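Side-chain contacts in AT-rich interactive domain-containing protein 4 (PDB 6LQF), which binds DNA through its ARID domain, next to a zinc-binding PHD finger, in a cassette crystallised with DNA and an H3K4me3 histone peptide: residues A[30-35]-A[120-125]; A[77-80]-A[86-89]. All coordinates share one frame; numbering follows the deposited sequence.

Interaction 1. Residues A[30-35]-A[120-125]; sequences LRDVMQ and LEYEYA. With ZN (zinc ion), chain E.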
loop_
_atom_site.group_PDB
_atom_site.type_symbol
_atom_site.label_atom_id
_atom_site.label_comp_id
_atom_site.label_asym_id
_atom_site.label_seq_id
_atom_site.Cartn_x
_atom_site.Cartn_y
_atom_site.Cartn_z
ATOM N N LEU A 30 -4.017 9.019 -11.282
ATOM C CA LEU A 30 -5.392 8.637 -11.562
ATOM C C LEU A 30 -5.695 8.694 -13.059
ATOM O O LEU A 30 -6.409 7.830 -13.582
ATOM C CB LEU A 30 -6.365 9.533 -10.797
ATOM C CG LEU A 30 -6.370 9.285 -9.277
ATOM C CD1 LEU A 30 -7.230 10.354 -8.577
ATOM C CD2 LEU A 30 -6.871 7.851 -8.912
ATOM N N ARG A 31 -5.129 9.666 -13.760
ATOM C CA ARG A 31 -5.347 9.720 -15.204
ATOM C C ARG A 31 -4.706 8.524 -15.878
ATOM O O ARG A 31 -5.294 7.961 -16.822
ATOM C CB ARG A 31 -4.829 11.059 -15.760
ATOM C CG ARG A 31 -5.691 12.227 -15.297
ATOM C CD ARG A 31 -5.281 13.485 -16.040
ATOM N NE ARG A 31 -6.051 14.631 -15.580
ATOM C CZ ARG A 31 -7.265 14.947 -16.049
ATOM N NH1 ARG A 31 -7.845 14.176 -16.959
ATOM N NH2 ARG A 31 -7.919 15.999 -15.562
ATOM N N ASP A 32 -3.552 8.080 -15.369
ATOM C CA ASP A 32 -2.932 6.889 -15.959
ATOM C C ASP A 32 -3.759 5.627 -15.647
ATOM O O ASP A 32 -3.883 4.729 -16.515
ATOM C CB ASP A 32 -1.478 6.717 -15.464
ATOM C CG ASP A 32 -0.708 5.807 -16.316
ATOM O OD1 ASP A 32 -0.589 5.996 -17.536
ATOM O OD2 ASP A 32 -0.192 4.837 -15.736
ATOM N N VAL A 33 -4.341 5.548 -14.457
ATOM C CA VAL A 33 -5.220 4.401 -14.143
ATOM C C VAL A 33 -6.437 4.378 -15.065
ATOM O O VAL A 33 -6.795 3.294 -15.587
ATOM C CB VAL A 33 -5.689 4.385 -12.663
ATOM C CG1 VAL A 33 -6.681 3.284 -12.422
ATOM C CG2 VAL A 33 -4.486 4.156 -11.736
ATOM N N MET A 34 -7.053 5.566 -15.301
ATOM C CA MET A 34 -8.225 5.612 -16.176
ATOM C C MET A 34 -7.841 5.147 -17.581
ATOM O O MET A 34 -8.569 4.341 -18.181
ATOM C CB MET A 34 -8.806 7.016 -16.183
ATOM C CG MET A 34 -9.337 7.433 -14.858
ATOM S SD MET A 34 -9.740 9.223 -14.932
ATOM C CE MET A 34 -11.037 9.226 -16.101
ATOM N N GLN A 35 -6.696 5.614 -18.083
ATOM C CA GLN A 35 -6.306 5.256 -19.454
ATOM C C GLN A 35 -6.052 3.751 -19.559
ATOM O O GLN A 35 -6.447 3.082 -20.526
ATOM C CB GLN A 35 -5.075 6.037 -19.882
ATOM C CG GLN A 35 -4.679 5.775 -21.333
ATOM C CD GLN A 35 -3.223 6.089 -21.601
ATOM O OE1 GLN A 35 -2.739 7.177 -21.289
ATOM N NE2 GLN A 35 -2.512 5.129 -22.170
ATOM N N LEU A 120 -5.365 -4.172 -9.524
ATOM C CA LEU A 120 -4.476 -5.331 -9.579
ATOM C C LEU A 120 -3.782 -5.512 -10.938
ATOM O O LEU A 120 -2.548 -5.685 -11.030
ATOM C CB LEU A 120 -5.267 -6.565 -9.210
ATOM C CG LEU A 120 -4.400 -7.796 -9.145
ATOM C CD1 LEU A 120 -3.214 -7.670 -8.190
ATOM C CD2 LEU A 120 -5.318 -8.918 -8.673
ATOM N N GLU A 121 -4.572 -5.431 -12.019
ATOM C CA GLU A 121 -3.965 -5.485 -13.343
ATOM C C GLU A 121 -3.005 -4.330 -13.566
ATOM O O GLU A 121 -1.940 -4.485 -14.140
ATOM C CB GLU A 121 -5.059 -5.468 -14.422
ATOM C CG GLU A 121 -5.905 -6.726 -14.322
ATOM C CD GLU A 121 -7.028 -6.793 -15.348
ATOM O OE1 GLU A 121 -7.318 -5.772 -16.034
ATOM O OE2 GLU A 121 -7.593 -7.904 -15.467
ATOM N N TYR A 122 -3.412 -3.164 -13.073
ATOM C CA TYR A 122 -2.509 -1.994 -13.149
ATOM C C TYR A 122 -1.190 -2.249 -12.454
ATOM O O TYR A 122 -0.126 -1.939 -12.990
ATOM C CB TYR A 122 -3.203 -0.766 -12.567
ATOM C CG TYR A 122 -2.412 0.531 -12.721
ATOM C CD1 TYR A 122 -1.439 0.907 -11.760
ATOM C CD2 TYR A 122 -2.665 1.384 -13.794
ATOM C CE1 TYR A 122 -0.718 2.042 -11.902
ATOM C CE2 TYR A 122 -1.958 2.571 -13.948
ATOM C CZ TYR A 122 -0.992 2.876 -13.010
ATOM O OH TYR A 122 -0.267 4.032 -13.153
ATOM N N GLU A 123 -1.261 -2.836 -11.261
ATOM C CA GLU A 123 -0.018 -3.143 -10.511
ATOM C C GLU A 123 0.906 -4.041 -11.348
ATOM O O GLU A 123 2.105 -3.765 -11.456
ATOM C CB GLU A 123 -0.347 -3.843 -9.193
ATOM C CG GLU A 123 0.930 -4.219 -8.388
ATOM C CD GLU A 123 0.632 -5.296 -7.301
ATOM O OE1 GLU A 123 -0.260 -5.093 -6.444
ATOM O OE2 GLU A 123 1.288 -6.352 -7.304
ATOM N N TYR A 124 0.330 -5.098 -11.936
ATOM C CA TYR A 124 1.156 -6.012 -12.733
ATOM C C TYR A 124 1.789 -5.298 -13.957
ATOM O O TYR A 124 2.881 -5.646 -14.411
ATOM C CB TYR A 124 0.331 -7.194 -13.223
ATOM C CG TYR A 124 -0.263 -8.120 -12.156
ATOM C CD1 TYR A 124 0.243 -8.183 -10.866
ATOM C CD2 TYR A 124 -1.396 -8.884 -12.453
ATOM C CE1 TYR A 124 -0.326 -9.062 -9.910
ATOM C CE2 TYR A 124 -1.965 -9.732 -11.523
ATOM C CZ TYR A 124 -1.443 -9.819 -10.257
ATOM O OH TYR A 124 -2.081 -10.690 -9.381
ATOM N N ALA A 125 1.076 -4.315 -14.510
ATOM C CA ALA A 125 1.600 -3.621 -15.699
ATOM C C ALA A 125 2.529 -2.444 -15.403
ATOM O O ALA A 125 2.945 -1.735 -16.327
ATOM C CB ALA A 125 0.452 -3.122 -16.562
HETATM ZN ZN ZN E . 0.882 3.511 -16.917
#
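Tyr122 reaches from helix 120-124 across to helix 26-39, where its hydroxyl and its ring each find a different partner one residue apart. The polar contact is a hydrogen bond from Tyr122 OH to Asp32 OD2, 2.7 Å long, and it engages the anti lone pair of that oxygen, the one turned away from OD1. The carboxylate and the phenol ring stand steeply to each other, their planes 77° apart, with the acid at the rim of the ring near its plane. Metal coordination involves the same oxygen, since Asp32 OD2 lies 2.1 Å from the zinc ion, whereas Asp32 OD1 stays 3.0 Å from it. OD2 is therefore gripped twice, by the metal and by the phenol, and this pair of bonds limits how the carboxylate can turn. With CG anti to the backbone N (chi1 -163°), the Asp32 side chain, whose root does not face Tyr122, brings OD2 to the hydroxyl and the metal.

The apolar part is a CH-pi contact. Val33 CG2 sits over one face of the Tyr122 ring, 3.9 Å from its centroid and displaced toward the rim, with Tyr122 CE2 the nearest ring atom to CG2 at 3.7 Å. A phenylalanine in place of Tyr122 could still pack under Val33, but Asp32 OD2 would probably lose its second bond, and the metal-bound carboxylate would be freer to turn.

Around this pair, Tyr122 also stacks on His126 and shares its hydroxyl with Arg18. The arrangement is consistent with a structural zinc site, four protein ligands with a second-shell tyrosine, which joins Asp32 of helix 26-39 to His14 and Cys16 ahead of it and to His126 just after helix 120-124.

Interaction 2. Residues A[77-80]-A[86-89]; sequences GGFH and NWKG. With nucleotides of chain D.
Trp87 extends from the start of helix 87-91 toward Phe79, and its path can be followed from the DNA backbone into the protein. CB, the first atom out, lies 3.6 Å from OP1 of DG5 of chain D. With CG anti to the carbonyl carbon and beside the backbone N (chi1 -68°), the indole starts out close to the phosphate that its own amide binds. CD1 follows, 3.4 Å from the same OP1, which lies at the edge of the ring, in its plane. NE1 is taken by the carbonyl of Gly82, in the residues that link the two segments, so the indole's polar atom is satisfied within the protein. The six-membered ring leads away from the nucleotide, and its far corner, CH2, touches Phe79 CD1 at 3.8 Å, while CZ2 packs more loosely beside it. The two rings meet rim to rim, centroids 6.0 Å apart and planes at 71°, neither lying over the other. Leu69 and Val73 of helix 66-74 and Leu111 of helix 107-118 also pack against the indole, and Phe79 meets Tyr115.

At the root of the tryptophan, the backbone and the capping residue hold the DNA. Trp87 N donates to OP1 of DG5 over 2.8 Å and Lys88 N to OP2 of the same phosphate over 2.9 Å. Asn86 ND2 donates almost straight, at 170°, to OP1 of DA4 of chain D. Asn86 OD1, meanwhile, N-caps the helix by accepting from Gly89 N over 2.8 Å, the donor standing above its carbonyl plane. The chemistry is thus divided: neutral amides at a helix N-terminus, whose dipole would probably add to their pull, bond to two successive phosphates and not to a base, while ring and aliphatic packing, with the NE1 bond, hold the tryptophan behind them.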
loop_
_atom_site.group_PDB
_atom_site.type_symbol
_atom_site.label_atom_id
_atom_site.label_comp_id
_atom_site.label_asym_id
_atom_site.label_seq_id
_atom_site.Cartn_x
_atom_site.Cartn_y
_atom_site.Cartn_z
ATOM N N GLY A 77 4.976 -4.623 -1.054
ATOM C CA GLY A 77 5.253 -5.788 -1.857
ATOM C C GLY A 77 4.133 -6.198 -2.775
ATOM O O GLY A 77 4.278 -7.200 -3.470
ATOM N N GLY A 78 3.032 -5.444 -2.815
ATOM C CA GLY A 78 1.964 -5.738 -3.780
ATOM C C GLY A 78 0.860 -6.614 -3.218
ATOM O O GLY A 78 0.951 -7.110 -2.081
ATOM N N PHE A 79 -0.192 -6.800 -4.020
ATOM C CA PHE A 79 -1.404 -7.464 -3.568
ATOM C C PHE A 79 -1.214 -8.899 -3.103
ATOM O O PHE A 79 -1.913 -9.340 -2.200
ATOM C CB PHE A 79 -2.443 -7.429 -4.711
ATOM C CG PHE A 79 -3.812 -7.909 -4.298
ATOM C CD1 PHE A 79 -4.615 -7.101 -3.462
ATOM C CD2 PHE A 79 -4.298 -9.132 -4.733
ATOM C CE1 PHE A 79 -5.888 -7.539 -3.099
ATOM C CE2 PHE A 79 -5.569 -9.582 -4.341
ATOM C CZ PHE A 79 -6.365 -8.748 -3.539
ATOM N N HIS A 80 -0.232 -9.541 -3.701
ATOM C CA HIS A 80 0.077 -10.948 -3.397
ATOM C C HIS A 80 0.492 -11.162 -1.935
ATOM O O HIS A 80 0.435 -12.285 -1.431
ATOM C CB HIS A 80 1.189 -11.457 -4.332
ATOM C CG HIS A 80 1.572 -12.894 -4.108
ATOM N ND1 HIS A 80 0.702 -13.945 -4.331
ATOM C CD2 HIS A 80 2.735 -13.454 -3.683
ATOM C CE1 HIS A 80 1.313 -15.086 -4.059
ATOM N NE2 HIS A 80 2.546 -14.816 -3.662
ATOM N N ASN A 86 -1.684 -5.299 6.787
ATOM C CA ASN A 86 -2.763 -4.943 7.687
ATOM C C ASN A 86 -3.622 -3.914 6.978
ATOM O O ASN A 86 -3.320 -2.727 6.943
ATOM C CB ASN A 86 -2.203 -4.389 9.001
ATOM C CG ASN A 86 -3.269 -4.043 10.025
ATOM O OD1 ASN A 86 -4.462 -4.082 9.707
ATOM N ND2 ASN A 86 -2.869 -3.694 11.268
ATOM N N TRP A 87 -4.730 -4.391 6.389
ATOM C CA TRP A 87 -5.555 -3.539 5.527
ATOM C C TRP A 87 -6.320 -2.515 6.358
ATOM O O TRP A 87 -6.262 -1.326 6.082
ATOM C CB TRP A 87 -6.529 -4.427 4.711
ATOM C CG TRP A 87 -5.794 -5.272 3.718
ATOM C CD1 TRP A 87 -5.215 -6.485 3.956
ATOM C CD2 TRP A 87 -5.519 -4.953 2.361
ATOM N NE1 TRP A 87 -4.558 -6.948 2.820
ATOM C CE2 TRP A 87 -4.773 -6.021 1.813
ATOM C CE3 TRP A 87 -5.866 -3.869 1.529
ATOM C CZ2 TRP A 87 -4.344 -6.007 0.480
ATOM C CZ3 TRP A 87 -5.480 -3.885 0.197
ATOM C CH2 TRP A 87 -4.712 -4.961 -0.310
ATOM N N LYS A 88 -7.036 -2.958 7.384
ATOM C CA LYS A 88 -7.731 -1.985 8.232
ATOM C C LYS A 88 -6.811 -1.022 8.966
ATOM O O LYS A 88 -7.051 0.214 9.044
ATOM C CB LYS A 88 -8.631 -2.718 9.221
ATOM C CG LYS A 88 -9.406 -1.788 10.124
ATOM C CD LYS A 88 -10.658 -2.523 10.675
ATOM C CE LYS A 88 -11.545 -1.663 11.583
ATOM N NZ LYS A 88 -12.289 -0.518 10.918
ATOM N N GLY A 89 -5.728 -1.570 9.509
ATOM C CA GLY A 89 -4.868 -0.806 10.399
ATOM C C GLY A 89 -3.742 -0.013 9.781
ATOM O O GLY A 89 -3.272 0.955 10.405
ATOM P P DG D 5 -7.173 -6.876 7.953
ATOM O OP1 DG D 5 -5.851 -6.793 7.328
ATOM O OP2 DG D 5 -8.071 -5.656 7.891
ATOM O "O5'" DG D 5 -7.925 -8.100 7.334
ATOM C "C5'" DG D 5 -7.205 -9.331 7.212
ATOM C "C4'" DG D 5 -8.168 -10.468 6.877
ATOM O "O4'" DG D 5 -8.992 -10.754 8.040
ATOM C "C3'" DG D 5 -9.107 -10.199 5.726
ATOM O "O3'" DG D 5 -9.321 -11.462 5.004
ATOM C "C2'" DG D 5 -10.366 -9.745 6.449
ATOM C "C1'" DG D 5 -10.359 -10.624 7.694
ATOM N N9 DG D 5 -11.047 -10.035 8.844
ATOM C C8 DG D 5 -10.842 -8.802 9.381
ATOM N N7 DG D 5 -11.651 -8.519 10.372
ATOM C C5 DG D 5 -12.415 -9.677 10.497
ATOM C C6 DG D 5 -13.437 -10.003 11.415
ATOM O O6 DG D 5 -13.905 -9.287 12.320
ATOM N N1 DG D 5 -13.996 -11.275 11.165
ATOM C C2 DG D 5 -13.518 -12.143 10.233
ATOM N N2 DG D 5 -14.142 -13.320 10.121
ATOM N N3 DG D 5 -12.543 -11.852 9.387
ATOM C C4 DG D 5 -12.022 -10.611 9.594
ATOM P P DA D 4 -5.777 -3.898 14.035
ATOM O OP1 DA D 4 -4.601 -3.239 13.378
ATOM O OP2 DA D 4 -6.942 -3.057 14.441
ATOM O "O5'" DA D 4 -6.345 -4.992 12.998
ATOM C "C5'" DA D 4 -5.434 -5.976 12.484
ATOM C "C4'" DA D 4 -6.167 -7.018 11.688
ATOM O "O4'" DA D 4 -7.055 -7.753 12.585
ATOM C "C3'" DA D 4 -7.031 -6.436 10.557
ATOM O "O3'" DA D 4 -6.901 -7.318 9.464
ATOM C "C2'" DA D 4 -8.418 -6.558 11.154
ATOM C "C1'" DA D 4 -8.288 -7.890 11.905
ATOM N N9 DA D 4 -9.306 -8.131 12.892
ATOM C C8 DA D 4 -9.813 -7.286 13.832
ATOM N N7 DA D 4 -10.753 -7.853 14.591
ATOM C C5 DA D 4 -10.837 -9.131 14.102
ATOM C C6 DA D 4 -11.646 -10.249 14.463
ATOM N N6 DA D 4 -12.587 -10.206 15.418
ATOM N N1 DA D 4 -11.510 -11.362 13.751
ATOM C C2 DA D 4 -10.576 -11.429 12.801
ATOM N N3 DA D 4 -9.740 -10.462 12.390
ATOM C C4 DA D 4 -9.927 -9.340 13.098
#

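Both interactions lie in the ARID domain, yet one turns on a single tyrosine and the other on a pair of aromatic rings. The touching residues of interaction 1 are all buried, about 13 Å from the nucleic acid at the nearest atoms, and join helices distant in sequence beside a metal. Interaction 2 is partly buried, links residues close along the chain, and has the DNA backbone at one end. The first combines a metal-bound carboxylate and its hydrogen bond with a methyl over a ring; the second pairs apolar ring contact with amide-to-phosphate bonding. The two also meet: Glu123 OE1 probably accepts a hydrogen bond from Phe79 N at 3.0 Å, and Leu120 packs on Phe79.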